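PDB 2QGY: enolase from the environmental genome shotgun sequencing of the Sargasso Sea, which is of unknown specific function but belongs to the mandelate racemase/muconate lactonizing family of the enolase superfamily and binds a magnesium ion in its barrel domain. Local coordinates for residues I362-E366 with D367-E371; S212-K215 with E216-S219. All coordinates share one frame; numbering follows the deposited sequence.

Contact 1: I362-E366 with D367-E371; sequences IVIHE and DILSE
Ile364 and Leu369 meet through one methyl group each, Ile364 CG2 lying 3.9 Å from Leu369 CD2 where the incoming loop turns into the helix 366-371. Leu369 is the buried residue here: with CG anti to its backbone N (chi1 -177°), the chain points back toward the loop and sets CD2 against Ile364, and Trp19, Thr21 and Phe340 pack against it. A beta-branched isoleucine and a gamma-branched leucine suit this inner side, since they fill space without needing polar partners. Backbone bonds tighten the same turn. The carbonyl of His365, the N-cap residue, accepts Leu369 N in an almost straight bond (N to O 3.1 Å, 171° at the hydrogen), whereas Ile368 N reaches it only weakly. Next along, Glu366 O receives Ser370 N at 2.8 Å. Glu366 extends its chain to a salt bridge with Lys40, and Ser370 OG pairs with Trp19 NE1.

The outer side is looser. The exposed imidazole of His365 leads off to bond Glu342, and exposed Asp367 stands in the first turn, where its negative charge would probably interact favourably with the positive end of the helix dipole. This is a helix N-terminus capped by a backbone carbonyl, not a side chain, packed against strand 13-21 and salt-bridged to strand 37-43 of the N-terminal sheet.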
loop_
_atom_site.group_PDB
_atom_site.type_symbol
_atom_site.label_atom_id
_atom_site.label_comp_id
_atom_site.label_asym_id
_atom_site.label_seq_id
_atom_site.Cartn_x
_atom_site.Cartn_y
_atom_site.Cartn_z
ATOM N N ILE A 362 7.205 16.635 22.937
ATOM C CA ILE A 362 6.622 15.430 23.549
ATOM C C ILE A 362 7.249 15.158 24.931
ATOM O O ILE A 362 8.474 15.092 25.077
ATOM C CB ILE A 362 6.723 14.200 22.608
ATOM C CG1 ILE A 362 5.921 14.461 21.319
ATOM C CG2 ILE A 362 6.297 12.903 23.314
ATOM C CD1 ILE A 362 4.449 14.621 21.525
ATOM N N VAL A 363 6.383 14.989 25.914
ATOM C CA VAL A 363 6.766 14.549 27.243
ATOM C C VAL A 363 5.905 13.342 27.551
ATOM O O VAL A 363 4.716 13.482 27.819
ATOM C CB VAL A 363 6.500 15.661 28.298
ATOM C CG1 VAL A 363 6.822 15.169 29.732
ATOM C CG2 VAL A 363 7.313 16.931 27.996
ATOM N N ILE A 364 6.496 12.152 27.491
ATOM C CA ILE A 364 5.732 10.909 27.692
ATOM C C ILE A 364 6.284 10.138 28.885
ATOM O O ILE A 364 7.501 10.014 29.041
ATOM C CB ILE A 364 5.716 10.034 26.411
ATOM C CG1 ILE A 364 4.628 10.536 25.440
ATOM C CG2 ILE A 364 5.427 8.562 26.700
ATOM C CD1 ILE A 364 4.759 9.861 24.082
ATOM N N HIS A 365 5.367 9.631 29.706
ATOM C CA HIS A 365 5.691 8.790 30.834
ATOM C C HIS A 365 5.697 7.353 30.340
ATOM O O HIS A 365 4.647 6.716 30.201
ATOM C CB HIS A 365 4.668 8.993 31.937
ATOM C CG HIS A 365 4.691 10.364 32.534
ATOM N ND1 HIS A 365 5.172 10.610 33.804
ATOM C CD2 HIS A 365 4.302 11.564 32.038
ATOM C CE1 HIS A 365 5.072 11.901 34.066
ATOM N NE2 HIS A 365 4.552 12.505 33.009
ATOM N N GLU A 366 6.893 6.856 30.044
ATOM C CA GLU A 366 7.032 5.592 29.328
ATOM C C GLU A 366 6.511 4.400 30.118
ATOM O O GLU A 366 6.067 3.421 29.530
ATOM C CB GLU A 366 8.481 5.350 28.927
ATOM C CG GLU A 366 8.944 6.293 27.852
ATOM C CD GLU A 366 10.423 6.196 27.536
ATOM O OE1 GLU A 366 10.997 5.082 27.543
ATOM O OE2 GLU A 366 10.998 7.256 27.254
ATOM N N ASP A 367 6.559 4.477 31.444
ATOM C CA ASP A 367 6.066 3.342 32.231
ATOM C C ASP A 367 4.554 3.226 32.117
ATOM O O ASP A 367 4.030 2.114 32.035
ATOM C CB ASP A 367 6.592 3.356 33.676
ATOM C CG ASP A 367 8.096 3.009 33.762
ATOM O OD1 ASP A 367 8.686 2.481 32.768
ATOM O OD2 ASP A 367 8.694 3.260 34.844
ATOM N N ILE A 368 3.865 4.365 32.025
ATOM C CA ILE A 368 2.415 4.365 31.802
ATOM C C ILE A 368 2.063 3.883 30.385
ATOM O O ILE A 368 1.147 3.067 30.196
ATOM C CB ILE A 368 1.747 5.739 32.117
ATOM C CG1 ILE A 368 1.997 6.095 33.591
ATOM C CG2 ILE A 368 0.233 5.680 31.792
ATOM C CD1 ILE A 368 1.411 7.403 34.081
ATOM N N LEU A 369 2.799 4.389 29.400
ATOM C CA LEU A 369 2.631 3.934 28.023
ATOM C C LEU A 369 2.840 2.426 27.912
ATOM O O LEU A 369 2.033 1.727 27.290
ATOM C CB LEU A 369 3.539 4.707 27.068
ATOM C CG LEU A 369 3.394 4.371 25.578
ATOM C CD1 LEU A 369 1.932 4.520 25.111
ATOM C CD2 LEU A 369 4.318 5.296 24.783
ATOM N N SER A 370 3.878 1.911 28.571
ATOM C CA SER A 370 4.095 0.466 28.594
ATOM C C SER A 370 2.908 -0.274 29.211
ATOM O O SER A 370 2.523 -1.339 28.717
ATOM C CB SER A 370 5.393 0.109 29.362
ATOM O OG SER A 370 6.557 0.611 28.707
ATOM N N GLU A 371 2.341 0.271 30.291
ATOM C CA GLU A 371 1.276 -0.417 31.014
ATOM C C GLU A 371 0.070 -0.553 30.109
ATOM O O GLU A 371 -0.666 -1.527 30.185
ATOM C CB GLU A 371 0.878 0.381 32.248
ATOM C CG GLU A 371 -0.049 -0.344 33.220
ATOM C CD GLU A 371 -0.270 0.466 34.514
ATOM O OE1 GLU A 371 0.437 1.504 34.722
ATOM O OE2 GLU A 371 -1.157 0.058 35.312
#

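Contact 2: S212-K215 with E216-S219; sequences SFLK and EVSS
Val217 sits over one face of the Phe213 ring, four residues on and so one helical turn away. Its CB stands 4.1 Å from the ring centroid and 20° off the ring normal, a CH-pi contact displaced toward the CE2-CZ rim. CB lies over the face, and the two methyls reach past the rim: CG2 makes the closest approach, 3.7 Å from Phe213 CZ, while CG1 touches CE2 of the same ring and also faces Leu214 CD2. Both parts follow from the torsions: Phe213 has CG anti to the backbone N (chi1 178°), which swings the ring toward the following turn, and Val217 places CG1 between its own N and carbonyl carbon (chi1 83°), leaving CG2 at CZ. Leu214 lies alongside Val217 and points the same way, its CD2 4.2 Å from Val217 CG1, a looser touch. A flat aromatic, a beta-branched valine and a leucine together give the helix a continuous apolar side.

The remaining side is more polar. Glu216 brings its CG 3.3 Å from Ser212 O, the carbonyl that also accepts Glu216 N, and touches Ile181; Ser212 OG bonds to Asp208 O. Lys215 runs outward, fully extended, as suits an exposed position. The bonds of the last residues are weak: Val217 N to Phe213 O, and Ser218 OG to Lys215 O.

Within the beta-alpha-beta unit of strands 197-200 and 224-226, the apolar side faces the barrel. Leu199 underlies both Phe213 and Val217, Ile181 and Val184 of helix 177-191 flank them, and Phe244 and Met246 cover Leu214.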
loop_
_atom_site.group_PDB
_atom_site.type_symbol
_atom_site.label_atom_id
_atom_site.label_comp_id
_atom_site.label_asym_id
_atom_site.label_seq_id
_atom_site.Cartn_x
_atom_site.Cartn_y
_atom_site.Cartn_z
ATOM N N SER A 212 -28.368 10.436 -4.218
ATOM C CA SER A 212 -29.649 10.820 -3.639
ATOM C C SER A 212 -29.444 11.565 -2.317
ATOM O O SER A 212 -30.072 12.602 -2.079
ATOM C CB SER A 212 -30.557 9.599 -3.475
ATOM O OG SER A 212 -30.562 8.811 -4.661
ATOM N N PHE A 213 -28.532 11.061 -1.480
ATOM C CA PHE A 213 -28.205 11.733 -0.222
ATOM C C PHE A 213 -27.701 13.155 -0.467
ATOM O O PHE A 213 -28.192 14.114 0.123
ATOM C CB PHE A 213 -27.173 10.934 0.604
ATOM C CG PHE A 213 -26.778 11.605 1.888
ATOM C CD1 PHE A 213 -27.604 11.534 3.010
ATOM C CD2 PHE A 213 -25.584 12.321 1.981
ATOM C CE1 PHE A 213 -27.258 12.155 4.201
ATOM C CE2 PHE A 213 -25.216 12.963 3.167
ATOM C CZ PHE A 213 -26.049 12.867 4.301
ATOM N N LEU A 214 -26.716 13.289 -1.351
ATOM C CA LEU A 214 -26.112 14.593 -1.606
ATOM C C LEU A 214 -27.118 15.605 -2.172
ATOM O O LEU A 214 -27.012 16.804 -1.917
ATOM C CB LEU A 214 -24.915 14.448 -2.543
ATOM C CG LEU A 214 -23.708 13.748 -1.892
ATOM C CD1 LEU A 214 -22.600 13.586 -2.919
ATOM C CD2 LEU A 214 -23.231 14.523 -0.656
ATOM N N LYS A 215 -28.099 15.100 -2.917
ATOM C CA LYS A 215 -29.158 15.953 -3.465
ATOM C C LYS A 215 -30.064 16.485 -2.341
ATOM O O LYS A 215 -30.477 17.649 -2.352
ATOM C CB LYS A 215 -29.960 15.164 -4.494
ATOM C CG LYS A 215 -30.817 16.019 -5.412
ATOM C CD LYS A 215 -31.278 15.192 -6.624
ATOM C CE LYS A 215 -31.656 16.099 -7.803
ATOM N NZ LYS A 215 -31.842 15.337 -9.089
ATOM N N GLU A 216 -30.333 15.651 -1.347
ATOM C CA GLU A 216 -31.203 16.047 -0.239
ATOM C C GLU A 216 -30.471 16.795 0.880
ATOM O O GLU A 216 -31.097 17.509 1.670
ATOM C CB GLU A 216 -31.930 14.823 0.328
ATOM C CG GLU A 216 -32.726 14.038 -0.716
ATOM C CD GLU A 216 -33.884 14.835 -1.302
ATOM O OE1 GLU A 216 -34.477 15.646 -0.549
ATOM O OE2 GLU A 216 -34.194 14.654 -2.512
ATOM N N VAL A 217 -29.155 16.626 0.973
ATOM C CA VAL A 217 -28.432 17.177 2.126
ATOM C C VAL A 217 -27.955 18.603 1.903
ATOM O O VAL A 217 -27.605 19.293 2.865
ATOM C CB VAL A 217 -27.251 16.258 2.589
ATOM C CG1 VAL A 217 -26.000 16.515 1.738
ATOM C CG2 VAL A 217 -26.967 16.476 4.071
ATOM N N SER A 218 -27.982 19.067 0.646
ATOM C CA SER A 218 -27.373 20.359 0.313
ATOM C C SER A 218 -27.995 21.533 1.089
ATOM O O SER A 218 -27.311 22.524 1.370
ATOM C CB SER A 218 -27.350 20.624 -1.209
ATOM O OG SER A 218 -28.599 20.343 -1.836
ATOM N N SER A 219 -29.275 21.423 1.446
ATOM C CA SER A 219 -29.952 22.523 2.158
ATOM C C SER A 219 -29.474 22.720 3.597
ATOM O O SER A 219 -29.698 23.786 4.184
ATOM C CB SER A 219 -31.482 22.369 2.124
ATOM O OG SER A 219 -31.893 21.061 2.480
#

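In the fold
Along the chain, contact 2 comes first and is complete well before contact 1 begins. They lie on opposite sides of the chain's centre, their own centres 46 Å apart and their nearest atoms about 35 Å apart, so neither touches the other. Contact 2 belongs to helix 207-217 on the outside of the barrel domain, between strands 197-200 and 224-226, which carry magnesium ligands Asp200 and Glu226. Contact 1 belongs to helix 366-371, where the chain leaves the barrel and returns through strand 373-379 to the antiparallel sheet of the N-terminal domain. Contact 2 packs within a beta-alpha-beta unit, whereas contact 1, through Trp19, Lys40 and Trp50, lies against that sheet, consistent with a place at the domain junction.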